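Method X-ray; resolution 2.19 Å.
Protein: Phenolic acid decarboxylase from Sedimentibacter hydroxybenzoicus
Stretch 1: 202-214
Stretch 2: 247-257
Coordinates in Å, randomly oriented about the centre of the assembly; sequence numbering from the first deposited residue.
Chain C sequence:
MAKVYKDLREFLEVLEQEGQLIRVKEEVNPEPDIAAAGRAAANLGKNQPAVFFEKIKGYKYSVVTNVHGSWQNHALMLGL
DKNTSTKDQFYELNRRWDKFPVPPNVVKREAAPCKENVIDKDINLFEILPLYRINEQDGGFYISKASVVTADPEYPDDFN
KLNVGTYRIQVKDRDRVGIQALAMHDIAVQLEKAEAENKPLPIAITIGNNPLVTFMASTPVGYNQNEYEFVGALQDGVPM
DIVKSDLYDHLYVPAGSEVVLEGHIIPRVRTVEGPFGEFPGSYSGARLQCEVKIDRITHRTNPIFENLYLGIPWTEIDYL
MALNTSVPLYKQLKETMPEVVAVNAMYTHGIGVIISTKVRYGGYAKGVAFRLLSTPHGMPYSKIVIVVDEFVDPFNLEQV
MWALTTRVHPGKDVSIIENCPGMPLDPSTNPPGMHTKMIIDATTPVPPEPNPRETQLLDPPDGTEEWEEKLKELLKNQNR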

# COMPACT_ATOMS: atom_id res chain seq x y z
N PRO C 202 23.37 -40.16 -29.70
CA PRO C 202 23.97 -39.40 -30.80
C PRO C 202 23.35 -38.02 -30.96
O PRO C 202 22.13 -37.85 -30.85
CB PRO C 202 23.70 -40.27 -32.04
CG PRO C 202 22.71 -41.33 -31.60
CD PRO C 202 22.33 -41.09 -30.17
N ILE C 203 24.21 -37.03 -31.21
CA ILE C 203 23.78 -35.68 -31.55
C ILE C 203 24.66 -35.17 -32.69
O ILE C 203 25.73 -35.71 -32.97
CB ILE C 203 23.86 -34.69 -30.35
CG1 ILE C 203 25.29 -34.17 -30.17
CG2 ILE C 203 23.34 -35.33 -29.07
CD1 ILE C 203 25.40 -33.07 -29.14
N ALA C 204 24.18 -34.12 -33.35
CA ALA C 204 24.93 -33.40 -34.36
C ALA C 204 24.99 -31.93 -33.99
O ALA C 204 23.97 -31.34 -33.60
CB ALA C 204 24.30 -33.57 -35.75
N ILE C 205 26.17 -31.34 -34.11
CA ILE C 205 26.41 -29.95 -33.73
C ILE C 205 26.83 -29.20 -34.99
O ILE C 205 27.93 -29.42 -35.51
CB ILE C 205 27.48 -29.83 -32.64
CG1 ILE C 205 27.05 -30.60 -31.38
CG2 ILE C 205 27.74 -28.38 -32.30
CD1 ILE C 205 28.18 -30.84 -30.41
N THR C 206 25.96 -28.33 -35.48
CA THR C 206 26.21 -27.58 -36.71
C THR C 206 26.61 -26.15 -36.38
O THR C 206 25.99 -25.50 -35.53
CB THR C 206 24.99 -27.59 -37.62
OG1 THR C 206 23.96 -26.77 -37.06
CG2 THR C 206 24.47 -29.01 -37.80
N ILE C 207 27.64 -25.66 -37.06
CA ILE C 207 28.20 -24.33 -36.84
C ILE C 207 28.26 -23.60 -38.17
O ILE C 207 28.64 -24.19 -39.19
CB ILE C 207 29.61 -24.42 -36.20
CG1 ILE C 207 29.56 -25.24 -34.90
CG2 ILE C 207 30.16 -23.02 -35.93
CD1 ILE C 207 30.91 -25.71 -34.42
N GLY C 208 27.89 -22.33 -38.16
CA GLY C 208 27.89 -21.53 -39.38
C GLY C 208 26.72 -21.87 -40.28
O GLY C 208 26.85 -22.69 -41.19
N ASN C 209 25.57 -21.23 -40.05
CA ASN C 209 24.33 -21.62 -40.70
C ASN C 209 23.63 -20.42 -41.31
O ASN C 209 23.94 -19.26 -41.01
CB ASN C 209 23.38 -22.31 -39.72
CG ASN C 209 23.84 -23.69 -39.32
OD1 ASN C 209 23.93 -24.59 -40.15
ND2 ASN C 209 24.14 -23.88 -38.04
N ASN C 210 22.68 -20.72 -42.19
CA ASN C 210 21.62 -19.83 -42.63
C ASN C 210 21.06 -19.12 -41.40
O ASN C 210 20.73 -19.79 -40.41
CB ASN C 210 20.55 -20.65 -43.37
CG ASN C 210 19.32 -19.85 -43.76
OD1 ASN C 210 19.21 -18.65 -43.52
ND2 ASN C 210 18.37 -20.54 -44.39
N PRO C 211 20.98 -17.79 -41.41
CA PRO C 211 20.51 -17.08 -40.20
C PRO C 211 19.14 -17.52 -39.72
O PRO C 211 18.86 -17.40 -38.52
CB PRO C 211 20.53 -15.61 -40.63
CG PRO C 211 20.61 -15.63 -42.13
CD PRO C 211 21.39 -16.85 -42.46
N LEU C 212 18.27 -18.02 -40.60
CA LEU C 212 16.96 -18.48 -40.16
C LEU C 212 17.06 -19.80 -39.41
O LEU C 212 16.21 -20.10 -38.56
CB LEU C 212 16.01 -18.63 -41.34
CG LEU C 212 15.22 -17.37 -41.74
CD1 LEU C 212 14.47 -16.79 -40.56
CD2 LEU C 212 16.14 -16.35 -42.37
N VAL C 213 18.07 -20.62 -39.71
CA VAL C 213 18.26 -21.87 -38.98
C VAL C 213 18.65 -21.58 -37.54
O VAL C 213 18.08 -22.14 -36.60
CB VAL C 213 19.31 -22.74 -39.69
CG1 VAL C 213 19.67 -23.94 -38.82
CG2 VAL C 213 18.80 -23.19 -41.04
N THR C 214 19.64 -20.69 -37.34
CA THR C 214 19.99 -20.25 -36.00
C THR C 214 18.80 -19.63 -35.30
O THR C 214 18.62 -19.79 -34.08
CB THR C 214 21.15 -19.25 -36.06
OG1 THR C 214 22.23 -19.82 -36.82
CG2 THR C 214 21.65 -18.91 -34.67
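Stretch 2 247-257: LYDHLYVPAGS

The most unusual feature of this contact is how few hydrogen bonds it contains: two strands run almost perfectly parallel, 1° apart in direction, yet their axes come no closer than 8.1 Å, and the single hydrogen bond between the stretches joins two side chains, S257 OG donating to N209 OD1 at 2.6 Å. At that spacing the strands face each other through their side chains rather than pairing edge to edge.

Stretch 1 is extended from P202 to I207, passes through a short loop, and enters a helix at P211. The alternation of the strand sends P202, A204 and T206 toward stretch 2, while I203, I205 and I207 point away. Stretch 2 begins as loop, becomes a short strand from Y252 to P254, and then folds into a type I turn from P254 to S257, closed by a weak bond from S257 N to P254 O (3.3 Å). The register advances in the same sense along both chains: P202 lies nearest Y248, A204 nearest L251, and N209 nearest S257, where the CA atoms are only 5.0 Å apart.

At the first end, P202 CB sits over one face of the Y248 ring, 3.5 Å from Y248 CE1 and almost on the ring normal, a CH-pi contact that suits the compact, aliphatic proline ring. P202 CG meets the edge of the H250 ring, 3.6 Å from H250 NE2, a nitrogen this contact buries without a polar partner. L251 reaches across with CD1, which lies 3.7 Å from I203 CA and so packs on the backbone as well as on side chains. The methyl of A204 packs against V253, A204 CB lying 3.7 Å from V253 CG1, an apolar contact that suits both residues.

Farther along, T206 offers its methyl to an apolar neighbour, CG2 lying 3.7 Å from P254 CD, while its hydroxyl OG1 accepts from N209 ND2 at 3.1 Å. N209 thus uses both ends of its amide, ND2 within its own stretch and OD1 toward S257, which ties the loop to the turn. The carbonyl of G208, a residue whose positive phi favours glycine, adds a CA-H...O contact, with G208 O 3.3 Å from S257 CA. P254 also packs loosely against the helix, its CG 4.4 Å from V213 CG1. That helix is capped by N210, whose OD1 accepts from L212 N at 3.1 Å.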

# COMPACT_ATOMS: atom_id res chain seq x y z
N LEU C 247 27.15 -40.51 -39.79
CA LEU C 247 27.18 -41.68 -38.93
C LEU C 247 25.82 -42.09 -38.40
O LEU C 247 25.66 -43.24 -37.96
CB LEU C 247 28.11 -41.43 -37.73
CG LEU C 247 29.51 -40.92 -38.05
CD1 LEU C 247 30.25 -40.57 -36.77
CD2 LEU C 247 30.28 -41.95 -38.85
N TYR C 248 24.83 -41.20 -38.44
CA TYR C 248 23.55 -41.44 -37.78
C TYR C 248 22.42 -41.20 -38.76
O TYR C 248 22.31 -40.12 -39.35
CB TYR C 248 23.42 -40.54 -36.54
CG TYR C 248 24.56 -40.75 -35.57
CD1 TYR C 248 24.77 -41.99 -34.98
CD2 TYR C 248 25.44 -39.72 -35.26
CE1 TYR C 248 25.82 -42.19 -34.09
CE2 TYR C 248 26.49 -39.91 -34.37
CZ TYR C 248 26.67 -41.15 -33.79
OH TYR C 248 27.71 -41.35 -32.91
N ASP C 249 21.57 -42.22 -38.94
CA ASP C 249 20.54 -42.17 -39.97
C ASP C 249 19.40 -41.23 -39.58
O ASP C 249 18.83 -40.55 -40.44
CB ASP C 249 19.99 -43.58 -40.22
CG ASP C 249 21.04 -44.52 -40.78
OD1 ASP C 249 22.13 -44.04 -41.15
OD2 ASP C 249 20.78 -45.74 -40.85
N HIS C 250 19.07 -41.18 -38.29
CA HIS C 250 17.93 -40.40 -37.81
C HIS C 250 18.24 -38.91 -37.64
O HIS C 250 17.32 -38.15 -37.33
CB HIS C 250 17.44 -40.95 -36.46
CG HIS C 250 18.50 -40.99 -35.40
ND1 HIS C 250 19.83 -41.18 -35.67
CD2 HIS C 250 18.41 -40.84 -34.05
CE1 HIS C 250 20.52 -41.16 -34.54
NE2 HIS C 250 19.68 -40.96 -33.55
N LEU C 251 19.49 -38.49 -37.84
CA LEU C 251 19.89 -37.11 -37.63
C LEU C 251 20.16 -36.44 -38.97
O LEU C 251 20.92 -36.97 -39.80
CB LEU C 251 21.13 -37.03 -36.74
CG LEU C 251 20.91 -37.45 -35.29
CD1 LEU C 251 22.18 -37.29 -34.47
CD2 LEU C 251 19.76 -36.66 -34.68
N TYR C 252 19.54 -35.28 -39.18
CA TYR C 252 19.67 -34.52 -40.41
C TYR C 252 20.17 -33.12 -40.08
O TYR C 252 19.71 -32.47 -39.13
CB TYR C 252 18.34 -34.45 -41.17
CG TYR C 252 18.02 -35.73 -41.94
CD1 TYR C 252 17.73 -36.91 -41.26
CD2 TYR C 252 18.03 -35.76 -43.33
CE1 TYR C 252 17.44 -38.08 -41.95
CE2 TYR C 252 17.75 -36.92 -44.02
CZ TYR C 252 17.46 -38.08 -43.33
OH TYR C 252 17.17 -39.24 -44.02
N VAL C 253 21.13 -32.68 -40.87
CA VAL C 253 21.81 -31.41 -40.68
C VAL C 253 21.53 -30.55 -41.90
O VAL C 253 21.20 -31.08 -42.98
CB VAL C 253 23.32 -31.61 -40.41
CG1 VAL C 253 23.53 -32.63 -39.29
CG2 VAL C 253 24.03 -32.05 -41.67
N PRO C 254 21.65 -29.22 -41.79
CA PRO C 254 21.49 -28.39 -42.97
C PRO C 254 22.63 -28.52 -43.97
O PRO C 254 23.81 -28.62 -43.61
CB PRO C 254 21.36 -26.99 -42.37
CG PRO C 254 21.85 -27.11 -40.89
CD PRO C 254 22.41 -28.47 -40.77
N ALA C 255 22.26 -28.56 -45.26
CA ALA C 255 23.24 -28.90 -46.30
C ALA C 255 24.41 -27.93 -46.31
O ALA C 255 25.54 -28.34 -46.56
CB ALA C 255 22.56 -28.95 -47.67
N GLY C 256 24.17 -26.67 -45.96
CA GLY C 256 25.17 -25.64 -46.10
C GLY C 256 25.92 -25.22 -44.86
O GLY C 256 26.59 -24.17 -44.89
N SER C 257 25.86 -25.98 -43.77
CA SER C 257 26.62 -25.62 -42.58
C SER C 257 28.11 -25.59 -42.87
O SER C 257 28.64 -26.41 -43.62
CB SER C 257 26.36 -26.60 -41.44
OG SER C 257 24.97 -26.75 -41.24